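Local coordinates for protein caprin-2 (Danio rerio, PDB 4OUS) that probably takes part in canonical Wnt signalling through a C1q domain that assembles into trimers and occurs with bound calcium, at residues A[6-11]-A[53-58]. The protein carries 1 engineered substitution. Numbering follows the deposited sequence.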
loop_
_atom_site.group_PDB
_atom_site.type_symbol
_atom_site.label_atom_id
_atom_site.label_comp_id
_atom_site.label_asym_id
_atom_site.label_seq_id
_atom_site.Cartn_x
_atom_site.Cartn_y
_atom_site.Cartn_z
ATOM N N VAL A 6 18.484 -7.056 1.876
ATOM C CA VAL A 6 17.755 -7.617 0.757
ATOM C C VAL A 6 16.512 -6.771 0.510
ATOM O O VAL A 6 15.636 -6.675 1.377
ATOM C CB VAL A 6 17.342 -9.081 1.017
ATOM C CG1 VAL A 6 16.690 -9.678 -0.222
ATOM C CG2 VAL A 6 18.532 -9.923 1.459
ATOM N N ALA A 7 16.436 -6.145 -0.659
ATOM C CA ALA A 7 15.292 -5.317 -1.010
ATOM C C ALA A 7 15.265 -5.110 -2.502
ATOM O O ALA A 7 16.306 -4.911 -3.121
ATOM C CB ALA A 7 15.352 -3.974 -0.292
ATOM N N PHE A 8 14.077 -5.139 -3.091
ATOM C CA PHE A 8 13.938 -4.805 -4.497
ATOM C C PHE A 8 12.736 -3.903 -4.686
ATOM O O PHE A 8 11.791 -3.917 -3.883
ATOM C CB PHE A 8 13.810 -6.056 -5.382
ATOM C CG PHE A 8 12.520 -6.797 -5.203
ATOM C CD1 PHE A 8 11.431 -6.540 -6.017
ATOM C CD2 PHE A 8 12.396 -7.752 -4.211
ATOM C CE1 PHE A 8 10.239 -7.217 -5.829
ATOM C CE2 PHE A 8 11.217 -8.436 -4.028
ATOM C CZ PHE A 8 10.135 -8.165 -4.837
ATOM N N SER A 9 12.768 -3.135 -5.765
ATOM C CA SER A 9 11.646 -2.291 -6.115
ATOM C C SER A 9 11.612 -2.211 -7.628
ATOM O O SER A 9 12.521 -1.646 -8.246
ATOM C CB SER A 9 11.788 -0.922 -5.462
ATOM O OG SER A 9 10.566 -0.218 -5.504
ATOM N N ALA A 10 10.585 -2.822 -8.213
ATOM C CA ALA A 10 10.502 -3.028 -9.646
ATOM C C ALA A 10 9.294 -2.321 -10.236
ATOM O O ALA A 10 8.315 -2.037 -9.531
ATOM C CB ALA A 10 10.444 -4.510 -9.960
ATOM N N ALA A 11 9.358 -2.058 -11.536
ATOM C CA ALA A 11 8.246 -1.447 -12.241
ATOM C C ALA A 11 8.168 -2.002 -13.649
ATOM O O ALA A 11 9.174 -2.448 -14.219
ATOM C CB ALA A 11 8.382 0.061 -12.277
ATOM N N TYR A 53 9.622 -11.459 5.349
ATOM C CA TYR A 53 9.758 -10.512 4.248
ATOM C C TYR A 53 8.446 -9.772 4.017
ATOM O O TYR A 53 7.374 -10.364 4.144
ATOM C CB TYR A 53 10.169 -11.242 2.962
ATOM C CG TYR A 53 11.571 -11.817 2.987
ATOM C CD1 TYR A 53 12.602 -11.199 2.295
ATOM C CD2 TYR A 53 11.868 -12.976 3.700
ATOM C CE1 TYR A 53 13.889 -11.709 2.309
ATOM C CE2 TYR A 53 13.160 -13.494 3.724
ATOM C CZ TYR A 53 14.167 -12.854 3.022
ATOM O OH TYR A 53 15.457 -13.339 3.023
ATOM N N VAL A 54 8.537 -8.497 3.658
ATOM C CA VAL A 54 7.385 -7.665 3.341
ATOM C C VAL A 54 7.311 -7.475 1.834
ATOM O O VAL A 54 8.327 -7.190 1.205
ATOM C CB VAL A 54 7.499 -6.292 4.027
ATOM C CG1 VAL A 54 6.327 -5.397 3.655
ATOM C CG2 VAL A 54 7.611 -6.453 5.533
ATOM N N PHE A 55 6.112 -7.631 1.268
ATOM C CA PHE A 55 5.864 -7.389 -0.155
ATOM C C PHE A 55 4.728 -6.405 -0.333
ATOM O O PHE A 55 3.768 -6.425 0.432
ATOM C CB PHE A 55 5.530 -8.693 -0.878
ATOM C CG PHE A 55 6.641 -9.677 -0.828
ATOM C CD1 PHE A 55 6.694 -10.630 0.179
ATOM C CD2 PHE A 55 7.682 -9.606 -1.736
ATOM C CE1 PHE A 55 7.752 -11.511 0.265
ATOM C CE2 PHE A 55 8.738 -10.481 -1.657
ATOM C CZ PHE A 55 8.779 -11.437 -0.654
ATOM N N ILE A 56 4.830 -5.558 -1.354
ATOM C CA ILE A 56 3.791 -4.597 -1.700
ATOM C C ILE A 56 3.698 -4.548 -3.226
ATOM O O ILE A 56 4.726 -4.622 -3.915
ATOM C CB ILE A 56 4.097 -3.174 -1.151
ATOM C CG1 ILE A 56 4.525 -3.199 0.318
ATOM C CG2 ILE A 56 2.909 -2.242 -1.367
ATOM C CD1 ILE A 56 4.945 -1.840 0.856
ATOM N N PHE A 57 2.495 -4.413 -3.779
ATOM C CA PHE A 57 2.365 -4.230 -5.217
ATOM C C PHE A 57 1.192 -3.325 -5.542
ATOM O O PHE A 57 0.209 -3.269 -4.801
ATOM C CB PHE A 57 2.234 -5.578 -5.949
ATOM C CG PHE A 57 0.989 -6.356 -5.621
ATOM C CD1 PHE A 57 -0.170 -6.176 -6.362
ATOM C CD2 PHE A 57 0.985 -7.300 -4.609
ATOM C CE1 PHE A 57 -1.318 -6.906 -6.084
ATOM C CE2 PHE A 57 -0.166 -8.031 -4.334
ATOM C CZ PHE A 57 -1.308 -7.834 -5.074
ATOM N N HIS A 58 1.318 -2.627 -6.669
ATOM C CA HIS A 58 0.302 -1.733 -7.206
ATOM C C HIS A 58 0.288 -1.937 -8.709
ATOM O O HIS A 58 1.292 -1.632 -9.357
ATOM C CB HIS A 58 0.620 -0.268 -6.894
ATOM C CG HIS A 58 0.449 0.105 -5.458
ATOM N ND1 HIS A 58 1.430 -0.069 -4.504
ATOM C CD2 HIS A 58 -0.607 0.660 -4.822
ATOM C CE1 HIS A 58 0.977 0.362 -3.340
ATOM N NE2 HIS A 58 -0.253 0.813 -3.505
#
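Phe8 and Phe55 meet rim to rim, with Phe8 CE2 lying 4.0 Å from Phe55 CE2. Phe8 CZ follows at 4.2 Å from the same Phe55 CE2, so one corner of the Phe55 ring touches the CE2-CZ edge of the Phe8 ring. Each ring receives the other at its edge, near its own plane, and neither ring offers its face to the other. The two side chains cross at about a right angle. Phe8 reaches across because its CG sits between the backbone N and the carbonyl carbon (chi1 69°). In Phe55 CG lies beside the backbone N (chi1 -62°), which brings the far end of the ring nearer to segment 6-11. A second, looser contact lies two residues back on both segments. There Val6 CG1 comes within 4.3 Å of Tyr53 CE1, again at the ring edge.

The segments run parallel, with Phe8 CA and Phe55 CA 9.5 Å apart, because strand 125-134 lies between them, antiparallel to both, and takes backbone hydrogen bonds with Val6 and Phe8 at Leu131 and Gly129. The Phe8 ring also stacks on Phe38 and meets Phe127 edge-to-face, while Tyr53 OH is hydrogen-bonded to Ala49 O. Alternate side chains of both strands point to the other subunits: Ser9 OG bonds Val99 N of a second subunit, and Ile56 packs on Ile56 of a third.

All four touching residues are buried and meet through carbon atoms alone, with no hydrogen bond between the segments. The contact therefore bridges next-but-one strands, on the side of the sheet that faces the core of the C1q jelly roll, by dispersion and exclusion of water.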